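Local coordinates for nucleotidyl transferase (Methanothermobacter thermautotrophicus, PDB 6PLJ), which probably transfers nucleotidyl groups, as expected of a MobA-like NTP transferase, and may take part in pseudomurein cell wall synthesis, at residues Gly123-Gln133 / Met172-Leu181. Numbering follows the deposited sequence. Where two conformers were deposited one is given.
Sequences GDIILCAAGDQ and MPLAAGADLL. With EDO (1,2-ethanediol), chain B.
Ile-126 and Cys-128 pair with Ala-176 and Leu-174 as antiparallel neighbours, the axes of strands 125-130 and 174-177 coming within 4.6 Å at 160°. Two pairs of N-H...O bonds join them. The bond from Ile-126 N to Ala-176 O (2.8 Å) is almost straight. At the end of strand 174-177, Ala-178 N donates to Asp-124 O (2.9 Å) from above the carbonyl plane. Water 1 also donates to this oxygen and accepts from Asp-179 N, linking the first turn of the helix to Asp-124, just before strand 125-130.

On the sheet face of Ile-126 and Cys-128, Leu-181 returns from that helix. Its CD1 lies against Ile-126 CB (3.6 Å) and reaches Cys-128 SG (3.9 Å). Leu-174 CD1 meets Cys-128 CB. Leu-127 and Ala-175 pack on the other face, where helix 138-147 lies against both. Met-172 is bent at chi2 and chi3 (-91°). This folds its CE methyl onto the backbone of Cys-128 and Ala-129, 3.6 Å from Ala-129 C.

Gln-133 closes a type I turn that begins at Ala-130. Its CG is anti to the backbone N (chi1 -169°), and the extended chain carries the amide across to Met-172. NE2 donates to Met-172 O (3.0 Å) and also to Glu-216 O. Met-172 O lies in the amide plane of Gln-133, but NE2 approaches it from above the Met-172 carbonyl plane. Met-172 O belongs to the cis peptide bond before Pro-173. Met-172 N donates to O1 of a 1,2-ethanediol, probably from the crystallisation liquor.

Strand 25-31 runs parallel on the far side of strand 125-130. The contact is thus the parallel-to-antiparallel switch in the central mixed sheet, consistent with the Rossmann-like nucleotidyltransferase fold of MobA relatives.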
loop_
_atom_site.group_PDB
_atom_site.type_symbol
_atom_site.label_atom_id
_atom_site.label_comp_id
_atom_site.label_asym_id
_atom_site.label_seq_id
_atom_site.Cartn_x
_atom_site.Cartn_y
_atom_site.Cartn_z
ATOM N N GLY A 123 12.120 -11.785 -0.097
ATOM C CA GLY A 123 11.562 -12.338 1.131
ATOM C C GLY A 123 10.535 -13.424 0.940
ATOM O O GLY A 123 9.955 -13.552 -0.130
ATOM N N ASP A 124 10.332 -14.218 1.989
ATOM C CA ASP A 124 9.281 -15.242 2.000
ATOM C C ASP A 124 7.947 -14.705 2.492
ATOM O O ASP A 124 6.905 -15.364 2.307
ATOM C CB ASP A 124 9.684 -16.448 2.861
ATOM C CG ASP A 124 9.990 -16.072 4.282
ATOM O OD1 ASP A 124 11.126 -15.660 4.556
ATOM O OD2 ASP A 124 9.099 -16.171 5.151
ATOM N N ILE A 125 7.986 -13.560 3.172
ATOM C CA ILE A 125 6.782 -12.829 3.561
ATOM C C ILE A 125 6.862 -11.475 2.908
ATOM O O ILE A 125 7.920 -10.839 2.917
ATOM C CB ILE A 125 6.706 -12.646 5.093
ATOM C CG1 ILE A 125 6.575 -14.000 5.784
ATOM C CG2 ILE A 125 5.540 -11.744 5.493
ATOM C CD1 ILE A 125 5.243 -14.691 5.578
ATOM N N ILE A 126 5.747 -11.048 2.329
ATOM C CA ILE A 126 5.673 -9.750 1.688
ATOM C C ILE A 126 4.677 -8.872 2.433
ATOM O O ILE A 126 3.540 -9.269 2.624
ATOM C CB ILE A 126 5.204 -9.844 0.218
ATOM C CG1 ILE A 126 6.009 -10.879 -0.591
ATOM C CG2 ILE A 126 5.301 -8.480 -0.449
ATOM C CD1 ILE A 126 7.490 -10.614 -0.688
ATOM N N LEU A 127 5.102 -7.666 2.790
ATOM C CA LEU A 127 4.195 -6.623 3.277
ATOM C C LEU A 127 3.859 -5.733 2.083
ATOM O O LEU A 127 4.738 -5.054 1.563
ATOM C CB LEU A 127 4.875 -5.817 4.380
ATOM C CG LEU A 127 4.103 -4.585 4.881
ATOM C CD1 LEU A 127 2.811 -5.022 5.565
ATOM C CD2 LEU A 127 4.988 -3.758 5.799
ATOM N N CYS A 128 2.595 -5.762 1.647
ATOM C CA CYS A 128 2.131 -4.992 0.487
ATOM C C CYS A 128 1.467 -3.725 0.992
ATOM O O CYS A 128 0.541 -3.801 1.810
ATOM C CB CYS A 128 1.114 -5.788 -0.317
ATOM S SG CYS A 128 1.830 -7.252 -1.115
ATOM N N ALA A 129 1.933 -2.575 0.509
ATOM C CA ALA A 129 1.399 -1.277 0.928
ATOM C C ALA A 129 1.089 -0.420 -0.276
ATOM O O ALA A 129 1.763 -0.498 -1.305
ATOM C CB ALA A 129 2.383 -0.561 1.833
ATOM N N ALA A 130 0.055 0.401 -0.130
ATOM C CA ALA A 130 -0.325 1.356 -1.157
ATOM C C ALA A 130 0.437 2.649 -0.967
ATOM O O ALA A 130 0.440 3.223 0.119
ATOM C CB ALA A 130 -1.815 1.627 -1.071
ATOM N N GLY A 131 1.038 3.150 -2.041
ATOM C CA GLY A 131 1.773 4.407 -1.977
ATOM C C GLY A 131 0.924 5.586 -1.530
ATOM O O GLY A 131 1.427 6.487 -0.873
ATOM N N ASP A 132 -0.368 5.546 -1.854
ATOM C CA ASP A 132 -1.310 6.622 -1.554
ATOM C C ASP A 132 -2.037 6.473 -0.226
ATOM O O ASP A 132 -3.057 7.119 -0.011
ATOM C CB ASP A 132 -2.339 6.781 -2.684
ATOM C CG ASP A 132 -3.276 5.604 -2.815
ATOM O OD1 ASP A 132 -3.218 4.651 -2.003
ATOM O OD2 ASP A 132 -4.090 5.624 -3.772
ATOM N N GLN A 133 -1.504 5.650 0.670
ATOM C CA GLN A 133 -2.096 5.434 1.980
ATOM C C GLN A 133 -1.032 5.742 3.039
ATOM O O GLN A 133 -0.538 4.842 3.743
ATOM C CB GLN A 133 -2.595 4.001 2.030
ATOM C CG GLN A 133 -3.484 3.650 3.206
ATOM C CD GLN A 133 -3.963 2.209 3.159
ATOM O OE1 GLN A 133 -3.755 1.502 2.179
ATOM N NE2 GLN A 133 -4.607 1.772 4.225
ATOM N N MET A 172 -5.734 -2.761 1.618
ATOM C CA MET A 172 -4.325 -2.570 1.944
ATOM C C MET A 172 -4.178 -1.827 3.263
ATOM O O MET A 172 -5.117 -1.182 3.738
ATOM C CB MET A 172 -3.647 -1.738 0.862
ATOM C CG MET A 172 -3.798 -2.288 -0.534
ATOM S SD MET A 172 -2.740 -3.726 -0.678
ATOM C CE MET A 172 -1.267 -2.913 -1.270
ATOM N N PRO A 173 -3.002 -1.916 3.887
ATOM C CA PRO A 173 -1.879 -2.829 3.627
ATOM C C PRO A 173 -2.232 -4.258 4.042
ATOM O O PRO A 173 -3.145 -4.480 4.841
ATOM C CB PRO A 173 -0.783 -2.280 4.521
ATOM C CG PRO A 173 -1.512 -1.650 5.639
ATOM C CD PRO A 173 -2.712 -1.031 5.028
ATOM N N LEU A 174 -1.502 -5.217 3.495
ATOM C CA LEU A 174 -1.674 -6.616 3.862
ATOM C C LEU A 174 -0.309 -7.255 3.857
ATOM O O LEU A 174 0.651 -6.697 3.307
ATOM C CB LEU A 174 -2.641 -7.342 2.902
ATOM C CG LEU A 174 -2.250 -7.423 1.424
ATOM C CD1 LEU A 174 -1.208 -8.505 1.146
ATOM C CD2 LEU A 174 -3.470 -7.636 0.537
ATOM N N ALA A 175 -0.207 -8.420 4.471
ATOM C CA ALA A 175 1.025 -9.198 4.387
ATOM C C ALA A 175 0.651 -10.642 4.142
ATOM O O ALA A 175 -0.373 -11.123 4.622
ATOM C CB ALA A 175 1.862 -9.052 5.635
ATOM N N ALA A 176 1.494 -11.338 3.393
ATOM C CA ALA A 176 1.227 -12.725 3.064
ATOM C C ALA A 176 2.509 -13.403 2.651
ATOM O O ALA A 176 3.477 -12.754 2.278
ATOM C CB ALA A 176 0.215 -12.819 1.930
ATOM N N GLY A 177 2.476 -14.730 2.660
ATOM C CA GLY A 177 3.555 -15.505 2.055
ATOM C C GLY A 177 3.753 -15.154 0.596
ATOM O O GLY A 177 2.793 -14.955 -0.149
ATOM N N ALA A 178 5.016 -15.058 0.181
ATOM C CA ALA A 178 5.344 -14.736 -1.197
ATOM C C ALA A 178 4.787 -15.790 -2.164
ATOM O O ALA A 178 4.248 -15.429 -3.197
ATOM C CB ALA A 178 6.850 -14.575 -1.384
ATOM N N ASP A 179 4.874 -17.084 -1.825
ATOM C CA ASP A 179 4.358 -18.109 -2.741
ATOM C C ASP A 179 2.849 -17.935 -2.912
ATOM O O ASP A 179 2.343 -18.066 -4.019
ATOM C CB ASP A 179 4.584 -19.532 -2.229
ATOM C CG ASP A 179 6.005 -20.005 -2.340
ATOM O OD1 ASP A 179 6.828 -19.385 -3.046
ATOM O OD2 ASP A 179 6.286 -21.067 -1.719
ATOM N N LEU A 180 2.139 -17.657 -1.817
ATOM C CA LEU A 180 0.689 -17.459 -1.886
ATOM C C LEU A 180 0.373 -16.253 -2.763
ATOM O O LEU A 180 -0.538 -16.299 -3.602
ATOM C CB LEU A 180 0.102 -17.290 -0.489
ATOM C CG LEU A 180 -1.423 -17.106 -0.425
ATOM C CD1 LEU A 180 -1.992 -17.762 0.820
ATOM C CD2 LEU A 180 -1.842 -15.644 -0.499
ATOM N N LEU A 181 1.098 -15.156 -2.579
ATOM C CA LEU A 181 0.883 -13.998 -3.464
ATOM C C LEU A 181 1.192 -14.292 -4.932
ATOM O O LEU A 181 0.502 -13.800 -5.828
ATOM C CB LEU A 181 1.664 -12.777 -2.988
ATOM C CG LEU A 181 1.152 -12.196 -1.674
ATOM C CD1 LEU A 181 2.141 -11.188 -1.114
ATOM C CD2 LEU A 181 -0.216 -11.558 -1.874
HETATM C C1 EDO B . -7.685 0.636 2.398
HETATM O O1 EDO B . -7.376 -0.253 1.302
HETATM C C2 EDO B . -9.086 0.340 2.898
HETATM O O2 EDO B . -10.006 0.649 1.845
HETATM O O HOH W 1 6.322 -17.958 0.652
#